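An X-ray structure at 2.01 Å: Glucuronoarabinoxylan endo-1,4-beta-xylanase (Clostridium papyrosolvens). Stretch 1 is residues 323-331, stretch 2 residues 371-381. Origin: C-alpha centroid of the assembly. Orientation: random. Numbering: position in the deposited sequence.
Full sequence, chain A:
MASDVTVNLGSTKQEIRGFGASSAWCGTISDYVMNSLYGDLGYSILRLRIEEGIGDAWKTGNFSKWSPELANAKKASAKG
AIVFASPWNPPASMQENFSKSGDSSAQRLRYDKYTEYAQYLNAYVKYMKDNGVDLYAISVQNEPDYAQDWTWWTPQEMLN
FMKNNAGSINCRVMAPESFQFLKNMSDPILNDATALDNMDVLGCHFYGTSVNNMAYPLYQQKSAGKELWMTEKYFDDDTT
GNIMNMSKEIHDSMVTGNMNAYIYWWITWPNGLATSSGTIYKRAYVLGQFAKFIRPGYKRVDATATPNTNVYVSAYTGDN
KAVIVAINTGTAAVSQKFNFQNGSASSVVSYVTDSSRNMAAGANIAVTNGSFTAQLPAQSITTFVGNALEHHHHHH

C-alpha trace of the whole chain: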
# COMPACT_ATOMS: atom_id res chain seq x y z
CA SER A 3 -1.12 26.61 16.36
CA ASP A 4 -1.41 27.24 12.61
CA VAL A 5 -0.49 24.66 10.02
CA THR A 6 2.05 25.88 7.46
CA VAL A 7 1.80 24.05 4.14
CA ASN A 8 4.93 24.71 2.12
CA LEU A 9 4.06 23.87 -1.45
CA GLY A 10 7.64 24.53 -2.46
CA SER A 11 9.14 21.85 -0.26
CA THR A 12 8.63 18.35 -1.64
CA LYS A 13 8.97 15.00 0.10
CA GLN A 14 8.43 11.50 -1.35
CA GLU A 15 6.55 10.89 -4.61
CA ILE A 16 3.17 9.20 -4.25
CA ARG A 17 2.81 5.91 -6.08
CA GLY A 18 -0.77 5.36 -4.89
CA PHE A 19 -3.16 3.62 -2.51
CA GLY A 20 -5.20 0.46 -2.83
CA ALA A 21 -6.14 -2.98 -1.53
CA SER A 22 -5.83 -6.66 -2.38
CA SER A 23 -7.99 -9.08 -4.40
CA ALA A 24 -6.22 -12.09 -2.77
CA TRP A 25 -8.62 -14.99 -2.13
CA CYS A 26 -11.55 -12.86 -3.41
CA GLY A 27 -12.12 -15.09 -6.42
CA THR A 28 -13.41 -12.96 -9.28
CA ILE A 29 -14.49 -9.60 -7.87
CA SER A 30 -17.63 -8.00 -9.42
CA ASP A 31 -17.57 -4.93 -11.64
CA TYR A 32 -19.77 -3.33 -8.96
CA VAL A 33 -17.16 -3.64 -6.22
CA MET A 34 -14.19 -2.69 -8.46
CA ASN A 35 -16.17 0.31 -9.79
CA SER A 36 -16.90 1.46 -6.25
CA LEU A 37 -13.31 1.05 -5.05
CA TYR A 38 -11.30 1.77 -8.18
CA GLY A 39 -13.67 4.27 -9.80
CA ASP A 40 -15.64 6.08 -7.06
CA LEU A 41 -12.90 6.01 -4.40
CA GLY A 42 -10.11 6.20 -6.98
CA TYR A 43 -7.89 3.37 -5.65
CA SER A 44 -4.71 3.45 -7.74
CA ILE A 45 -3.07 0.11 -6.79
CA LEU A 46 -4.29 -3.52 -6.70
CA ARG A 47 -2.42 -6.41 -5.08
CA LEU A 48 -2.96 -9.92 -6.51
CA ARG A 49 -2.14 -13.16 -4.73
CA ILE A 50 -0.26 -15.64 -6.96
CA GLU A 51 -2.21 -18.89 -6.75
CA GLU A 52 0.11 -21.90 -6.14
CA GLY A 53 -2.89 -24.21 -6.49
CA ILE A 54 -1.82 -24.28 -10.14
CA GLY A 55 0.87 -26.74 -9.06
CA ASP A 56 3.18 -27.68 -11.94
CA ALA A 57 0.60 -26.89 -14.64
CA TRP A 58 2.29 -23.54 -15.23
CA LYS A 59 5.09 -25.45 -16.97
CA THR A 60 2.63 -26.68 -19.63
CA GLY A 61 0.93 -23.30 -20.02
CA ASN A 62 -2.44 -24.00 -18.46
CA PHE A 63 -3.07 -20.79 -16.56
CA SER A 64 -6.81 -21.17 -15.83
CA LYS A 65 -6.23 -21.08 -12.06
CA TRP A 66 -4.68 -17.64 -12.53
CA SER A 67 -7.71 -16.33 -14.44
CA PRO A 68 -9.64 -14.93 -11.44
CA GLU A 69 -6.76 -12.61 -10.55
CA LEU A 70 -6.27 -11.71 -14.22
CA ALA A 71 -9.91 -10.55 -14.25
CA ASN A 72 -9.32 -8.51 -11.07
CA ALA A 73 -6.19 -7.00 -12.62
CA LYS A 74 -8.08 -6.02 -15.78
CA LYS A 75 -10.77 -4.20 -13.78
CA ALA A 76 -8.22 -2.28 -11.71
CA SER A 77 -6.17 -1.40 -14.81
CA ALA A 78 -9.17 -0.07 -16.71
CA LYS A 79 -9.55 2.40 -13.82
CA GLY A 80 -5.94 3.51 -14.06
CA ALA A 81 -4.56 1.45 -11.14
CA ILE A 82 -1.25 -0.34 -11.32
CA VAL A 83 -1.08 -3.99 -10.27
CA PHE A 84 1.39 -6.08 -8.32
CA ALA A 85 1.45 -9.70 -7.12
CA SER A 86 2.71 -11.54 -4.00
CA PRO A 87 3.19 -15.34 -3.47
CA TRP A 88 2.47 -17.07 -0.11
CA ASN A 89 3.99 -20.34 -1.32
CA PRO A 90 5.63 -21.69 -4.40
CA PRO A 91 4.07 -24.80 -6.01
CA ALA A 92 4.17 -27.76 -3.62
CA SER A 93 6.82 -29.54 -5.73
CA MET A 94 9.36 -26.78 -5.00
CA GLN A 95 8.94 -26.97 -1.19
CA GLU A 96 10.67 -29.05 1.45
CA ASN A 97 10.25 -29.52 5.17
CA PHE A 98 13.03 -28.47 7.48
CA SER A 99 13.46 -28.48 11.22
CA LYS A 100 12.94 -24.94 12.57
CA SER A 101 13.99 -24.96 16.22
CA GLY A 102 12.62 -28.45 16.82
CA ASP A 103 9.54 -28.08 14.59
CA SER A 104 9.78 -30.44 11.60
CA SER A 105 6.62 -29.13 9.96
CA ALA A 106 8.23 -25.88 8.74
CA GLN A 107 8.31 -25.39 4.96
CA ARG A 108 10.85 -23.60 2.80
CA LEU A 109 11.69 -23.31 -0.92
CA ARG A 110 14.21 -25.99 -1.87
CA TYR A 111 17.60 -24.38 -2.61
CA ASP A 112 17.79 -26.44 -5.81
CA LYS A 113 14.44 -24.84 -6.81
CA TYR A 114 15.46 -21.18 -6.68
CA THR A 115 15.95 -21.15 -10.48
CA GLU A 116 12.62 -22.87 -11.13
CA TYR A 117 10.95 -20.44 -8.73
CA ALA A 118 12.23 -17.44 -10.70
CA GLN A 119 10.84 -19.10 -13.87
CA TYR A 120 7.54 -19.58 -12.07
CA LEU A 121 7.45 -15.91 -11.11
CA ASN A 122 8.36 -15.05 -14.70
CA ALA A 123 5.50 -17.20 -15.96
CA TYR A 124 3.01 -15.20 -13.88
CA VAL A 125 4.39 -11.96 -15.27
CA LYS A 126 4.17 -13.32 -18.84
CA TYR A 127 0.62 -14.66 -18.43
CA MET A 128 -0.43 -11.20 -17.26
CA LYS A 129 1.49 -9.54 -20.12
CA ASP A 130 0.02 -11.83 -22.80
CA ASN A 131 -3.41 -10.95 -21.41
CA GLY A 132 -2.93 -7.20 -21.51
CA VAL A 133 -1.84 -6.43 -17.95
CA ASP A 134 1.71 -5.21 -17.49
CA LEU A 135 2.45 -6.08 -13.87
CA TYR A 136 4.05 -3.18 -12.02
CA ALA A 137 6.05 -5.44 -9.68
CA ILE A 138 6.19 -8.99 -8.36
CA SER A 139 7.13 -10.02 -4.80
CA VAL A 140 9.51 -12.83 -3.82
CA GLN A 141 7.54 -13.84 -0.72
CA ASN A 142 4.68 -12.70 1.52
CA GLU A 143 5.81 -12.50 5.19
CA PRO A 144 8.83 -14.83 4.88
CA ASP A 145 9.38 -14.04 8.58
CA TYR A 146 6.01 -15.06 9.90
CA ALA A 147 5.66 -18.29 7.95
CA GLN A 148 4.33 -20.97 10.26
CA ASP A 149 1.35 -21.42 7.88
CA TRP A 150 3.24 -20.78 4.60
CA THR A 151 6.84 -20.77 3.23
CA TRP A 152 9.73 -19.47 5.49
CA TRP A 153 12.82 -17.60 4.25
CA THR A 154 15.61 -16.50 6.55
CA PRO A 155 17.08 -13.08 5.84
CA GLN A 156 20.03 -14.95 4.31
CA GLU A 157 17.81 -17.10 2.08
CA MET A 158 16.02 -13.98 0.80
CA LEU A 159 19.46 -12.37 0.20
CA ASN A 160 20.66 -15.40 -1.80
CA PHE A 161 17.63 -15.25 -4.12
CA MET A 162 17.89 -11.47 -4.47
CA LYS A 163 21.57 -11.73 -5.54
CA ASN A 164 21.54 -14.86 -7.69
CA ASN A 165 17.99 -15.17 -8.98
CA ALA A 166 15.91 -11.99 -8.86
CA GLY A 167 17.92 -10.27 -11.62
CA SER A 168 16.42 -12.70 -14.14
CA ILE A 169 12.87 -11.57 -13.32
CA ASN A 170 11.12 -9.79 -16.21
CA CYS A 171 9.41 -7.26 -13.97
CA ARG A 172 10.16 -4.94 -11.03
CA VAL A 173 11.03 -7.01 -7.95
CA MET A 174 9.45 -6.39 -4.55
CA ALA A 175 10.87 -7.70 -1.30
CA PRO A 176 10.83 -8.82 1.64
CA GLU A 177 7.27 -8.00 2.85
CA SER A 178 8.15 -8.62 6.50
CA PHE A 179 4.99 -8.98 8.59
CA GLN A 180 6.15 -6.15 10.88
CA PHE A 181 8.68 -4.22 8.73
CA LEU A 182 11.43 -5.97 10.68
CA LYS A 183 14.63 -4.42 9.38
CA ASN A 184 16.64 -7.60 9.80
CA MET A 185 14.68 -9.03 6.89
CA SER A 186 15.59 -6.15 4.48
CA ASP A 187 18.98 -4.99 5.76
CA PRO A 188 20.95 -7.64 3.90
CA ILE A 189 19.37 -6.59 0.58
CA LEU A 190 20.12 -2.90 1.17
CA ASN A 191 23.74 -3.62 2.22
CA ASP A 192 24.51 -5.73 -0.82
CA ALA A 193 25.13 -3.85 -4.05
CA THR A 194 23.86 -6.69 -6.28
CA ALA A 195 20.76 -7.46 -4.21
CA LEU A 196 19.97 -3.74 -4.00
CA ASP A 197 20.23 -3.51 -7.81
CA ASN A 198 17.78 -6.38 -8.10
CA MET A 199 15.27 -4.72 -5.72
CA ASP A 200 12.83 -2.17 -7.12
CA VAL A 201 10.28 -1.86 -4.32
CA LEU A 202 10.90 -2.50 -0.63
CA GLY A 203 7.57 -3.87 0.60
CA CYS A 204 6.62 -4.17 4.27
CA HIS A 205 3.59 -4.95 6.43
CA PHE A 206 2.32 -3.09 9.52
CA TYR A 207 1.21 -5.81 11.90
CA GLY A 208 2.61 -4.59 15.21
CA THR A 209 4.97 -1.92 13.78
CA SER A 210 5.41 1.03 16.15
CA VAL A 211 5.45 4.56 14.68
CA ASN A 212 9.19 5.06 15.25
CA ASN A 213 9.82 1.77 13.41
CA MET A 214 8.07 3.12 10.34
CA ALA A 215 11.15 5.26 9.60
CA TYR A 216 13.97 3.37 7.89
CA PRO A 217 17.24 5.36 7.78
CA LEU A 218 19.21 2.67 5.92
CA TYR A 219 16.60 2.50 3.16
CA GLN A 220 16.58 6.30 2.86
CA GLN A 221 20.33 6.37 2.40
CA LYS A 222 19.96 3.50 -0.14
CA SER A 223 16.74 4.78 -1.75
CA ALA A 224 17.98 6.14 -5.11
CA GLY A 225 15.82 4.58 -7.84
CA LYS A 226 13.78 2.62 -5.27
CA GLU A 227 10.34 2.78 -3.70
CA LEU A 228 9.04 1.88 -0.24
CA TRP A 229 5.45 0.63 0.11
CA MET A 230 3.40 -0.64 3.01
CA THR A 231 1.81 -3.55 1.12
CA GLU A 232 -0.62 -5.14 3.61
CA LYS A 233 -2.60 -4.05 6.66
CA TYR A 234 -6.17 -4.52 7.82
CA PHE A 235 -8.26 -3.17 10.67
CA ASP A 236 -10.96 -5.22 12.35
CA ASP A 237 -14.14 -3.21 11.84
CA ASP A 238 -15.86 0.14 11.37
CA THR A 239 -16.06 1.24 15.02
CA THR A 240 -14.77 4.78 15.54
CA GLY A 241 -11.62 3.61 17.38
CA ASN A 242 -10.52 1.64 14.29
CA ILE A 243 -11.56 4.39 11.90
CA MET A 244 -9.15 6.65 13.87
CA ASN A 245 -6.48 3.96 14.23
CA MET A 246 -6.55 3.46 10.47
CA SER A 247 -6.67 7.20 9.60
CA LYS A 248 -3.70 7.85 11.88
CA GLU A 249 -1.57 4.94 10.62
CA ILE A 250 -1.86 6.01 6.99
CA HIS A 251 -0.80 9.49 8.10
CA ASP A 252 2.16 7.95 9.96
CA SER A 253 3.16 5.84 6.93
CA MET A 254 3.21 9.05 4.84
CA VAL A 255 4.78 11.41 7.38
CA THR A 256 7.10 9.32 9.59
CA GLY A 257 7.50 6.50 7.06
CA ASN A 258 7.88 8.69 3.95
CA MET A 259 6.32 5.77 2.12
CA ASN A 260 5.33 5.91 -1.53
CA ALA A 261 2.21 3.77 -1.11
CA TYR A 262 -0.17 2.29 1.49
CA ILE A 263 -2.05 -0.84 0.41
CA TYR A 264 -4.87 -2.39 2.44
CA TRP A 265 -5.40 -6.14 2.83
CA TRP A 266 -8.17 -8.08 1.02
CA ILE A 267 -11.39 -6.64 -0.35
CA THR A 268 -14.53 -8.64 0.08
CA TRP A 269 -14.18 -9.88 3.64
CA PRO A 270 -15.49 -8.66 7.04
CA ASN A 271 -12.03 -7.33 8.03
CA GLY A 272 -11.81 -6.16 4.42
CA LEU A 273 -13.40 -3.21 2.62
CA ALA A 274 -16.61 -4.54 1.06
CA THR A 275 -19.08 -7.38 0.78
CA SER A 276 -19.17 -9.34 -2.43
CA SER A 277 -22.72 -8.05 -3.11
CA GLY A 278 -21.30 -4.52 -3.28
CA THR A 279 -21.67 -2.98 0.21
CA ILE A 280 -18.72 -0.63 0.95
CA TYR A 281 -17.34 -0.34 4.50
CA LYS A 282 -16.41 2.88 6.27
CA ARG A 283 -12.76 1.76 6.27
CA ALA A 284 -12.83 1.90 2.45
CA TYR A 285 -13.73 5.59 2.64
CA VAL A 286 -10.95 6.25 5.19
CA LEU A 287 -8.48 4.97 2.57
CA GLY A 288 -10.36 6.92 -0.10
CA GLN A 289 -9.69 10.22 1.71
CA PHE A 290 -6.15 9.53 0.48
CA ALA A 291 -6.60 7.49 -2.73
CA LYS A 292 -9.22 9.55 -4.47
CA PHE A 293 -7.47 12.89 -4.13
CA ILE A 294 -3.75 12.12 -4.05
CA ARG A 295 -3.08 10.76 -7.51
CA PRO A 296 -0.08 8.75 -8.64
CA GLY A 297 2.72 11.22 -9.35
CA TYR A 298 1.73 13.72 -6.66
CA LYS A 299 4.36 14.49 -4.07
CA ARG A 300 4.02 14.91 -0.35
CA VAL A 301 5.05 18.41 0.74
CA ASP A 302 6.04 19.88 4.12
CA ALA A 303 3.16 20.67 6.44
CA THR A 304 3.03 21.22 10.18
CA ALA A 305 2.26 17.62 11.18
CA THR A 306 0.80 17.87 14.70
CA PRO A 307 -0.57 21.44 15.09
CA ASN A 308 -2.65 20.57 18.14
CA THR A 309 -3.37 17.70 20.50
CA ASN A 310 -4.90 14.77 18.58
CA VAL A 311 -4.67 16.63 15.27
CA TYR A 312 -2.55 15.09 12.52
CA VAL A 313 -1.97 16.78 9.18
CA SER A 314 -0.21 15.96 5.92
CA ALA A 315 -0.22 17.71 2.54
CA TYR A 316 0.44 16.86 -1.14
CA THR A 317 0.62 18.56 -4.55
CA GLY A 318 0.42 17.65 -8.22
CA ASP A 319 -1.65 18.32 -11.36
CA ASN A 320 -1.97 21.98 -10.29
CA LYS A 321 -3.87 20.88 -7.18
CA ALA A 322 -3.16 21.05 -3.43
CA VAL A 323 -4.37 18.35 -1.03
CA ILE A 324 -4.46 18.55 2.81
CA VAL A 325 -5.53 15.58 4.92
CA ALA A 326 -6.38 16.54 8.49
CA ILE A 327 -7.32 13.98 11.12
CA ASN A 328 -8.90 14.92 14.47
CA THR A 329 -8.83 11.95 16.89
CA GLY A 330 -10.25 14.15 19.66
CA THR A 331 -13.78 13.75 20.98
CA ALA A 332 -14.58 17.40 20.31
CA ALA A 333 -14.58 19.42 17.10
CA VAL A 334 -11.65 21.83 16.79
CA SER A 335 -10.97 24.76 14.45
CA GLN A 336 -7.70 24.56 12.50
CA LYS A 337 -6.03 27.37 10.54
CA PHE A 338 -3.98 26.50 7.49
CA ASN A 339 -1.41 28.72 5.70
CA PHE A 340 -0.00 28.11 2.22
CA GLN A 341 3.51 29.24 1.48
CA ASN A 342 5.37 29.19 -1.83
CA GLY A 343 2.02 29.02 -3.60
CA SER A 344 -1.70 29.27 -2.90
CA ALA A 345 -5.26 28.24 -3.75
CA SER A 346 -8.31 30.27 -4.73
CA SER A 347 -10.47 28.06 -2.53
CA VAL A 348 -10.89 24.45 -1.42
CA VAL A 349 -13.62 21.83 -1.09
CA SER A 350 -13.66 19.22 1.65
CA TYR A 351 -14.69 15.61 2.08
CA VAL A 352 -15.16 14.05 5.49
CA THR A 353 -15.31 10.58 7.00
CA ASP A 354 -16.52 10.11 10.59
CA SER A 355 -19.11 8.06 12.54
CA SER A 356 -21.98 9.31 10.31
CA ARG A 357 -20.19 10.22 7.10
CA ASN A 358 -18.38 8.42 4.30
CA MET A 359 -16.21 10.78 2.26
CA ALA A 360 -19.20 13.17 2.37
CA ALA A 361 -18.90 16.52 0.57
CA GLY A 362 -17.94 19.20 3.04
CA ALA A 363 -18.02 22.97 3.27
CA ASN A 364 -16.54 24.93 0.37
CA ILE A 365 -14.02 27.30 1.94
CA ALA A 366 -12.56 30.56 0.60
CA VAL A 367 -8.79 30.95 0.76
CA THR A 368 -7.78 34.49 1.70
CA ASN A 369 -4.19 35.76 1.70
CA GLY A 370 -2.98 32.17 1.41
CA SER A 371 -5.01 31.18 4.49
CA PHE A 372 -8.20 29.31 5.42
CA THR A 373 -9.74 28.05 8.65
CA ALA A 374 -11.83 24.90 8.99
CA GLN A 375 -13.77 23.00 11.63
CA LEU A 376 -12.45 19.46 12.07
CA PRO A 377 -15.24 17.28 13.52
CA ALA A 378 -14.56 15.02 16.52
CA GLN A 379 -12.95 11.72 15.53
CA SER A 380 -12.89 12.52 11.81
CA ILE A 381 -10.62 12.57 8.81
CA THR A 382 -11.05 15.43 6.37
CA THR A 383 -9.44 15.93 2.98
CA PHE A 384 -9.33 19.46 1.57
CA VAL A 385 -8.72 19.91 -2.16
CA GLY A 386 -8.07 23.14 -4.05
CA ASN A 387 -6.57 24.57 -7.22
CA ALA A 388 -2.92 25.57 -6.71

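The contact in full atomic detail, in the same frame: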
# COMPACT_ATOMS: atom_id res chain seq x y z
N VAL A 323 -3.58 19.25 -1.86
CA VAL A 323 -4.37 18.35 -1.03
C VAL A 323 -3.85 18.36 0.42
O VAL A 323 -2.63 18.19 0.65
CB VAL A 323 -4.32 16.90 -1.56
CG1 VAL A 323 -5.18 16.00 -0.69
CG2 VAL A 323 -4.80 16.84 -3.02
N ILE A 324 -4.76 18.58 1.37
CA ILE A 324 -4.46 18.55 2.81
C ILE A 324 -5.39 17.54 3.46
O ILE A 324 -6.61 17.60 3.30
CB ILE A 324 -4.70 19.92 3.49
CG1 ILE A 324 -3.80 20.99 2.87
CG2 ILE A 324 -4.49 19.83 5.01
CD1 ILE A 324 -4.28 22.41 3.12
N VAL A 325 -4.79 16.59 4.18
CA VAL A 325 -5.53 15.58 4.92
C VAL A 325 -5.33 15.86 6.39
O VAL A 325 -4.18 15.83 6.91
CB VAL A 325 -5.06 14.15 4.57
CG1 VAL A 325 -5.78 13.10 5.43
CG2 VAL A 325 -5.26 13.88 3.08
N ALA A 326 -6.42 16.17 7.07
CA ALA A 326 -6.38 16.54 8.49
C ALA A 326 -7.26 15.62 9.32
O ALA A 326 -8.46 15.52 9.08
CB ALA A 326 -6.79 18.00 8.66
N ILE A 327 -6.64 14.95 10.28
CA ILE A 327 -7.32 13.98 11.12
C ILE A 327 -7.48 14.55 12.52
O ILE A 327 -6.52 15.05 13.08
CB ILE A 327 -6.49 12.68 11.23
CG1 ILE A 327 -6.26 12.07 9.84
CG2 ILE A 327 -7.18 11.67 12.17
CD1 ILE A 327 -5.05 11.15 9.74
N ASN A 328 -8.70 14.53 13.07
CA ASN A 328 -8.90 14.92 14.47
C ASN A 328 -9.37 13.71 15.28
O ASN A 328 -10.54 13.32 15.17
CB ASN A 328 -9.93 16.06 14.55
CG ASN A 328 -10.34 16.38 15.98
OD1 ASN A 328 -9.63 16.07 16.93
ND2 ASN A 328 -11.50 17.04 16.13
N THR A 329 -8.50 13.16 16.12
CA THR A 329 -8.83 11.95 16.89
C THR A 329 -9.46 12.33 18.23
O THR A 329 -9.83 11.45 19.02
CB THR A 329 -7.59 11.06 17.17
OG1 THR A 329 -6.68 11.75 18.04
CG2 THR A 329 -6.86 10.70 15.89
N GLY A 330 -9.56 13.63 18.48
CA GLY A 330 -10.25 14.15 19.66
C GLY A 330 -11.76 13.93 19.66
O GLY A 330 -12.39 13.73 18.60
N THR A 331 -12.35 13.98 20.84
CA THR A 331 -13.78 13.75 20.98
C THR A 331 -14.59 15.03 20.85
O THR A 331 -15.80 15.03 21.05
CB THR A 331 -14.11 13.08 22.33
OG1 THR A 331 -13.77 13.99 23.38
CG2 THR A 331 -13.33 11.79 22.49
N SER A 371 -4.55 31.79 3.24
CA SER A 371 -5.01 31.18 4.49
C SER A 371 -6.48 30.77 4.49
O SER A 371 -7.33 31.46 3.92
CB SER A 371 -4.76 32.14 5.65
OG SER A 371 -4.95 31.48 6.89
N PHE A 372 -6.80 29.65 5.15
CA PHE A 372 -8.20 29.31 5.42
C PHE A 372 -8.34 28.57 6.73
O PHE A 372 -7.43 27.85 7.14
CB PHE A 372 -8.82 28.49 4.27
CG PHE A 372 -8.41 27.04 4.27
CD1 PHE A 372 -7.26 26.64 3.61
CD2 PHE A 372 -9.18 26.09 4.93
CE1 PHE A 372 -6.88 25.31 3.61
CE2 PHE A 372 -8.79 24.75 4.93
CZ PHE A 372 -7.65 24.36 4.27
N THR A 373 -9.47 28.75 7.40
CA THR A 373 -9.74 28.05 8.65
C THR A 373 -10.92 27.09 8.49
O THR A 373 -11.91 27.39 7.82
CB THR A 373 -10.00 29.03 9.82
OG1 THR A 373 -8.88 29.92 9.96
CG2 THR A 373 -10.22 28.27 11.14
N ALA A 374 -10.80 25.92 9.10
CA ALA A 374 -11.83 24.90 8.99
C ALA A 374 -12.16 24.31 10.35
O ALA A 374 -11.32 24.31 11.24
CB ALA A 374 -11.38 23.81 8.00
N GLN A 375 -13.39 23.84 10.50
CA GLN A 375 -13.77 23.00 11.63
C GLN A 375 -13.43 21.56 11.32
O GLN A 375 -13.83 21.04 10.29
CB GLN A 375 -15.28 23.09 11.86
CG GLN A 375 -15.74 24.46 12.35
CD GLN A 375 -15.20 24.77 13.73
OE1 GLN A 375 -14.40 25.69 13.90
NE2 GLN A 375 -15.64 23.99 14.73
N LEU A 376 -12.68 20.90 12.20
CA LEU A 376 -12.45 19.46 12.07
C LEU A 376 -13.34 18.73 13.08
O LEU A 376 -13.14 18.87 14.29
CB LEU A 376 -10.98 19.12 12.34
CG LEU A 376 -9.92 19.92 11.57
CD1 LEU A 376 -8.52 19.49 12.03
CD2 LEU A 376 -10.11 19.74 10.05
N PRO A 377 -14.33 17.97 12.59
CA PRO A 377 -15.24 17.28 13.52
C PRO A 377 -14.50 16.31 14.45
O PRO A 377 -13.39 15.85 14.12
CB PRO A 377 -16.18 16.52 12.58
CG PRO A 377 -16.18 17.35 11.31
CD PRO A 377 -14.75 17.81 11.18
N ALA A 378 -15.10 16.02 15.60
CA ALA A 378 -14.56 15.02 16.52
C ALA A 378 -14.34 13.72 15.78
O ALA A 378 -15.15 13.34 14.96
CB ALA A 378 -15.53 14.79 17.70
N GLN A 379 -13.22 13.05 16.07
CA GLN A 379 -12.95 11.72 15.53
C GLN A 379 -13.28 11.60 14.03
O GLN A 379 -14.12 10.80 13.62
CB GLN A 379 -13.68 10.67 16.38
CG GLN A 379 -13.19 10.62 17.83
CD GLN A 379 -14.02 9.70 18.71
OE1 GLN A 379 -15.23 9.89 18.87
NE2 GLN A 379 -13.38 8.68 19.27
N SER A 380 -12.57 12.38 13.22
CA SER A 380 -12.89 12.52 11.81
C SER A 380 -11.60 12.65 11.04
O SER A 380 -10.56 13.07 11.58
CB SER A 380 -13.70 13.80 11.60
OG SER A 380 -12.84 14.94 11.69
N ILE A 381 -11.67 12.28 9.77
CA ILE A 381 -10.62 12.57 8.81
C ILE A 381 -11.25 13.42 7.72
O ILE A 381 -12.35 13.12 7.22
CB ILE A 381 -9.97 11.28 8.22
CG1 ILE A 381 -8.99 11.64 7.08
CG2 ILE A 381 -11.03 10.28 7.78
CD1 ILE A 381 -8.08 10.45 6.64
O HOH W 1 -11.28 16.21 10.34
O HOH W 2 -10.22 8.71 18.81

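Residues 323-328 form a strand that meets stretch 2 in two ways: Ile324, Ala326 and Asn328 reach the strand 371-376, whose axis comes no nearer than 8.5 Å and runs 42° from its own, while its last residues pair antiparallel with the strand that begins at Ser380 and continues beyond stretch 2. Together the stretches bury 607 Å².

Val323 lies out of reach. The CA-to-CB bond of Ile324 points toward stretch 2, and its CD1 meets Phe372 CE1 at 3.9 Å, approaching the ring at its edge, near the ring plane; the contact is purely apolar. Val325 CG1 packs on Ile381 CD1 at 3.7 Å. Ala326, with its small side chain, sets CB 4.0 Å from Leu376 CD2, and its carbonyl faces the other strand, with O 3.7 Å from Ile381 CA. A water donates to Ala326 O (3.2 Å) and to Ser380 OG (2.4 Å, a notably short distance), tying the two strands together.

Ile327 and Ile381 form a non-hydrogen-bonded antiparallel pair, CA to CA 4.3 Å. Their side chains lie on the same face of the sheet, where Ile327 CG1 touches Ile381 CG1 at 3.9 Å. Ile327 CA also lies 3.4 Å from Ser380 O in a CA-H...O contact.

Asn328 is the polar hub. Its backbone pairs with Ser380 through two hydrogen bonds, Asn328 N to Ser380 O (2.8 Å) and Ser380 N to Asn328 O (3.0 Å), and both side chains project from the face opposite the isoleucines. The buried amide is well used: ND2 donates to Leu376 O at 3.1 Å and, weakly, to Pro377 O at 3.0 Å, thereby holding the end of the 371-376 strand and the start of the turn. Pro377 O also accepts a 2.7 Å bond from Ser380 OG, which braces that turn from within. On the other side of the amide, Asn328 OD1 accepts from Gly330 N at 2.9 Å and steadies the bend in stretch 1.

Beyond the strand, the CA-to-CB bond of Thr329 points away from stretch 2, but a second water, its O 2.8 Å from Thr329 O and 3.2 Å from Gln379 NE2, donates to the first and accepts from the second. Gly330 O receives the hydrogen of Gln379 N at 2.7 Å; Asn328 O is almost as near that nitrogen, at 2.8 Å, but the angle is too poor for a bond. A side chain on Gly330 would crowd Asn328 OD1, which an ideal CB would approach to 2.9 Å. Thr331 closes the contact with its backbone, C lying 3.3 Å from Ala378 CB.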